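Local coordinates for protein beta subunit of photoactivated adenylyl cyclase (Beggiatoa sp. PS, PDB 5M2A) that senses blue light through a flavin-binding BLUF domain and, as a light-regulated adenylyl cyclase, makes cyclic AMP from ATP when illuminated, at residues Asn33-Gly41 and Ile53-Leu64. Sequence-based numbering, arbitrary orientation.
Sequences NNQRDNITG and ILEGENEKVDKL. With FMN (flavin mononucleotide), chain F.
Thr40 and Glu55 form an antiparallel hydrogen-bonded pair where the hairpin of strands 40-46 and 49-55 opens toward helices 20-36 and 58-69. Thr40 N donates to Glu55 O at 3.0 Å, and Glu55 N returns a bond of 2.9 Å to Thr40 O. Gly41 faces Leu54 in the adjoining non-hydrogen-bonded pair, its CA only 3.1 Å from Ile53 O; a CB on Gly41 would clash there. Past Glu55 the chain turns a corner at Gly56, and Glu57 takes the N-cap position of helix 58-69.

On one face of the hairpin, Thr40 OG1 donates to Glu55 OE1, meeting the carboxylate on its anti side and 31° out of its plane. Glu55 CG sits between its own backbone N and carbonyl carbon (chi1 41°), and the extended chain beyond carries the carboxylate past Thr40 to Arg7, its salt-bridge partner, and to the backbone N of Met90 and Phe91; Arg89 also binds Thr40 OG1. An alanine in place of Glu55 would probably leave Arg7 without its countercharge and those two amides without their acceptor.

From the loop after helix 20-36, Ile39 CD1 packs 3.7 Å from Leu64 CD2 of helix 58-69. A water donates to both Asp37 OD2 and Lys60 O and so links the two segments, while Asp37 OD1 takes a salt bridge from Arg36 NH1. Leu64 CD1 lies 3.3 Å from FMN C2, over one face of the pyrimidine part of the flavin. Asn34 grips that ring with its amide: FMN N3 donates almost straight (175°) to OD1, and ND2 donates to FMN O4 and to Ala95 O. Asn33 ND2 binds FMN O2. Flavin held between two helices over a beta sheet is the hallmark of the BLUF photoreceptor domain.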
# COMPACT_ATOMS: atom_id res chain seq x y z
N ASN A 33 35.68 2.15 -19.18
CA ASN A 33 35.81 1.86 -17.75
C ASN A 33 35.53 0.40 -17.45
O ASN A 33 36.27 -0.23 -16.68
CB ASN A 33 34.87 2.76 -16.95
CG ASN A 33 35.23 4.23 -17.06
OD1 ASN A 33 36.31 4.59 -17.54
ND2 ASN A 33 34.34 5.10 -16.59
N ASN A 34 34.48 -0.17 -18.05
CA ASN A 34 34.11 -1.55 -17.74
C ASN A 34 35.17 -2.54 -18.21
O ASN A 34 35.37 -3.57 -17.57
CB ASN A 34 32.75 -1.87 -18.35
CG ASN A 34 31.62 -1.08 -17.71
OD1 ASN A 34 31.86 -0.20 -16.88
ND2 ASN A 34 30.39 -1.38 -18.10
N GLN A 35 35.85 -2.24 -19.32
CA GLN A 35 36.97 -3.08 -19.74
C GLN A 35 38.11 -3.03 -18.74
O GLN A 35 38.78 -4.04 -18.49
CB GLN A 35 37.45 -2.67 -21.13
CG GLN A 35 36.70 -3.33 -22.28
CD GLN A 35 37.12 -2.82 -23.64
OE1 GLN A 35 37.95 -1.91 -23.74
NE2 GLN A 35 36.56 -3.40 -24.69
N ARG A 36 38.37 -1.85 -18.17
CA ARG A 36 39.38 -1.74 -17.13
C ARG A 36 38.99 -2.52 -15.88
O ARG A 36 39.81 -3.22 -15.29
CB ARG A 36 39.63 -0.27 -16.79
CG ARG A 36 40.48 -0.05 -15.55
CD ARG A 36 40.63 1.43 -15.24
NE ARG A 36 39.34 2.11 -15.23
CZ ARG A 36 38.53 2.16 -14.17
NH1 ARG A 36 38.87 1.56 -13.04
NH2 ARG A 36 37.38 2.81 -14.25
N ASP A 37 37.73 -2.41 -15.47
CA ASP A 37 37.23 -3.05 -14.26
C ASP A 37 36.74 -4.47 -14.50
O ASP A 37 36.21 -5.08 -13.57
CB ASP A 37 36.11 -2.22 -13.65
CG ASP A 37 36.60 -0.91 -13.08
OD1 ASP A 37 37.78 -0.84 -12.67
OD2 ASP A 37 35.81 0.06 -13.04
N ASN A 38 36.92 -5.00 -15.71
CA ASN A 38 36.42 -6.33 -16.07
C ASN A 38 34.91 -6.43 -15.82
O ASN A 38 34.40 -7.44 -15.33
CB ASN A 38 37.18 -7.43 -15.33
CG ASN A 38 37.10 -8.77 -16.02
OD1 ASN A 38 36.91 -8.85 -17.23
ND2 ASN A 38 37.24 -9.85 -15.25
N ILE A 39 34.19 -5.36 -16.14
CA ILE A 39 32.73 -5.31 -16.01
C ILE A 39 32.12 -5.54 -17.38
O ILE A 39 32.62 -5.05 -18.40
CB ILE A 39 32.26 -3.98 -15.40
CG1 ILE A 39 32.76 -3.85 -13.96
CG2 ILE A 39 30.73 -3.85 -15.43
CD1 ILE A 39 32.36 -2.56 -13.29
N THR A 40 31.03 -6.31 -17.42
CA THR A 40 30.26 -6.51 -18.63
C THR A 40 28.80 -6.21 -18.34
O THR A 40 28.37 -6.15 -17.18
CB THR A 40 30.42 -7.93 -19.17
OG1 THR A 40 30.12 -8.88 -18.14
CG2 THR A 40 31.85 -8.16 -19.68
N GLY A 41 28.03 -5.99 -19.40
CA GLY A 41 26.61 -5.76 -19.23
C GLY A 41 25.98 -5.16 -20.46
O GLY A 41 26.58 -5.09 -21.54
N ILE A 53 22.01 -3.86 -16.93
CA ILE A 53 22.52 -5.04 -16.25
C ILE A 53 24.03 -4.87 -16.16
O ILE A 53 24.68 -4.59 -17.17
CB ILE A 53 22.16 -6.33 -17.01
CG1 ILE A 53 20.66 -6.41 -17.27
CG2 ILE A 53 22.65 -7.56 -16.24
CD1 ILE A 53 20.23 -7.60 -18.13
N LEU A 54 24.57 -5.02 -14.95
CA LEU A 54 26.00 -4.91 -14.69
C LEU A 54 26.49 -6.19 -14.03
O LEU A 54 25.80 -6.75 -13.18
CB LEU A 54 26.31 -3.71 -13.77
CG LEU A 54 25.98 -2.30 -14.26
CD1 LEU A 54 26.20 -1.28 -13.15
CD2 LEU A 54 26.81 -1.94 -15.49
N GLU A 55 27.67 -6.67 -14.43
CA GLU A 55 28.21 -7.86 -13.81
C GLU A 55 29.73 -7.76 -13.73
O GLU A 55 30.37 -7.13 -14.57
CB GLU A 55 27.79 -9.14 -14.54
CG GLU A 55 27.81 -9.03 -16.04
CD GLU A 55 27.37 -10.30 -16.74
OE1 GLU A 55 27.61 -10.43 -17.96
OE2 GLU A 55 26.78 -11.18 -16.07
N GLY A 56 30.28 -8.39 -12.70
CA GLY A 56 31.71 -8.34 -12.44
C GLY A 56 31.96 -8.61 -10.98
O GLY A 56 31.04 -8.86 -10.20
N GLU A 57 33.24 -8.54 -10.60
CA GLU A 57 33.60 -8.73 -9.20
C GLU A 57 32.88 -7.71 -8.33
O GLU A 57 32.67 -6.56 -8.73
CB GLU A 57 35.11 -8.65 -9.01
CG GLU A 57 35.80 -10.00 -9.17
CD GLU A 57 37.30 -9.90 -9.23
OE1 GLU A 57 37.82 -8.77 -9.35
OE2 GLU A 57 37.98 -10.95 -9.16
N ASN A 58 32.48 -8.15 -7.13
CA ASN A 58 31.52 -7.40 -6.33
C ASN A 58 32.01 -5.99 -6.03
O ASN A 58 31.24 -5.02 -6.13
CB ASN A 58 31.23 -8.15 -5.03
CG ASN A 58 30.87 -9.60 -5.27
OD1 ASN A 58 30.43 -9.97 -6.35
ND2 ASN A 58 31.06 -10.43 -4.25
N GLU A 59 33.28 -5.84 -5.66
CA GLU A 59 33.79 -4.51 -5.33
C GLU A 59 33.76 -3.59 -6.54
O GLU A 59 33.39 -2.42 -6.43
CB GLU A 59 35.21 -4.62 -4.76
CG GLU A 59 35.69 -3.33 -4.11
CD GLU A 59 36.99 -3.51 -3.35
OE1 GLU A 59 37.87 -4.26 -3.83
OE2 GLU A 59 37.14 -2.90 -2.27
N LYS A 60 34.14 -4.11 -7.71
CA LYS A 60 34.13 -3.29 -8.92
C LYS A 60 32.72 -2.87 -9.30
O LYS A 60 32.49 -1.74 -9.73
CB LYS A 60 34.80 -4.04 -10.06
CG LYS A 60 36.24 -4.44 -9.77
CD LYS A 60 37.12 -3.22 -9.54
CE LYS A 60 38.56 -3.63 -9.30
NZ LYS A 60 39.47 -2.45 -9.25
N VAL A 61 31.75 -3.78 -9.14
CA VAL A 61 30.37 -3.45 -9.51
C VAL A 61 29.78 -2.44 -8.54
O VAL A 61 29.05 -1.52 -8.94
CB VAL A 61 29.52 -4.73 -9.59
CG1 VAL A 61 28.06 -4.39 -9.80
CG2 VAL A 61 30.00 -5.62 -10.71
N ASP A 62 30.08 -2.58 -7.24
CA ASP A 62 29.52 -1.67 -6.25
C ASP A 62 30.11 -0.27 -6.39
O ASP A 62 29.40 0.73 -6.22
CB ASP A 62 29.74 -2.21 -4.84
CG ASP A 62 28.95 -3.48 -4.58
OD1 ASP A 62 27.91 -3.68 -5.24
OD2 ASP A 62 29.36 -4.27 -3.70
N LYS A 63 31.41 -0.18 -6.70
CA LYS A 63 32.02 1.12 -6.97
C LYS A 63 31.33 1.82 -8.13
O LYS A 63 31.03 3.02 -8.05
CB LYS A 63 33.51 0.95 -7.26
CG LYS A 63 34.34 0.46 -6.09
CD LYS A 63 35.80 0.31 -6.48
CE LYS A 63 36.45 1.66 -6.66
NZ LYS A 63 36.24 2.51 -5.45
N LEU A 64 31.07 1.09 -9.21
CA LEU A 64 30.45 1.69 -10.39
C LEU A 64 29.01 2.11 -10.10
O LEU A 64 28.58 3.19 -10.52
CB LEU A 64 30.50 0.71 -11.56
CG LEU A 64 29.66 1.08 -12.79
CD1 LEU A 64 30.08 2.44 -13.32
CD2 LEU A 64 29.78 0.01 -13.86
N1 FMN F . 29.86 4.47 -16.37
C2 FMN F . 30.64 3.34 -16.43
O2 FMN F . 31.85 3.42 -16.22
N3 FMN F . 30.08 2.11 -16.69
C4 FMN F . 28.72 2.01 -16.91
O4 FMN F . 28.21 0.91 -17.16
C4A FMN F . 27.93 3.14 -16.86
N5 FMN F . 26.58 3.03 -17.08
C5A FMN F . 25.78 4.14 -17.03
C6 FMN F . 24.42 4.00 -17.26
C7 FMN F . 23.60 5.12 -17.21
C7M FMN F . 22.13 4.95 -17.46
C8 FMN F . 24.15 6.37 -16.94
C8M FMN F . 23.27 7.59 -16.89
C9 FMN F . 25.52 6.51 -16.71
C9A FMN F . 26.34 5.39 -16.76
N10 FMN F . 27.69 5.51 -16.53
C10 FMN F . 28.50 4.38 -16.59
C1' FMN F . 28.27 6.87 -16.26
C2' FMN F . 28.82 7.06 -14.85
O2' FMN F . 27.78 7.50 -14.00
C3' FMN F . 29.93 8.10 -14.89
O3' FMN F . 29.47 9.22 -15.61
C4' FMN F . 31.17 7.53 -15.57
O4' FMN F . 31.61 6.39 -14.88
C5' FMN F . 32.30 8.55 -15.62
O5' FMN F . 32.63 8.91 -14.29
P FMN F . 33.95 9.78 -13.99
O1P FMN F . 35.14 8.85 -14.02
O2P FMN F . 34.11 10.84 -15.05
O3P FMN F . 33.82 10.42 -12.63
O HOH W 1 34.29 -0.06 -10.87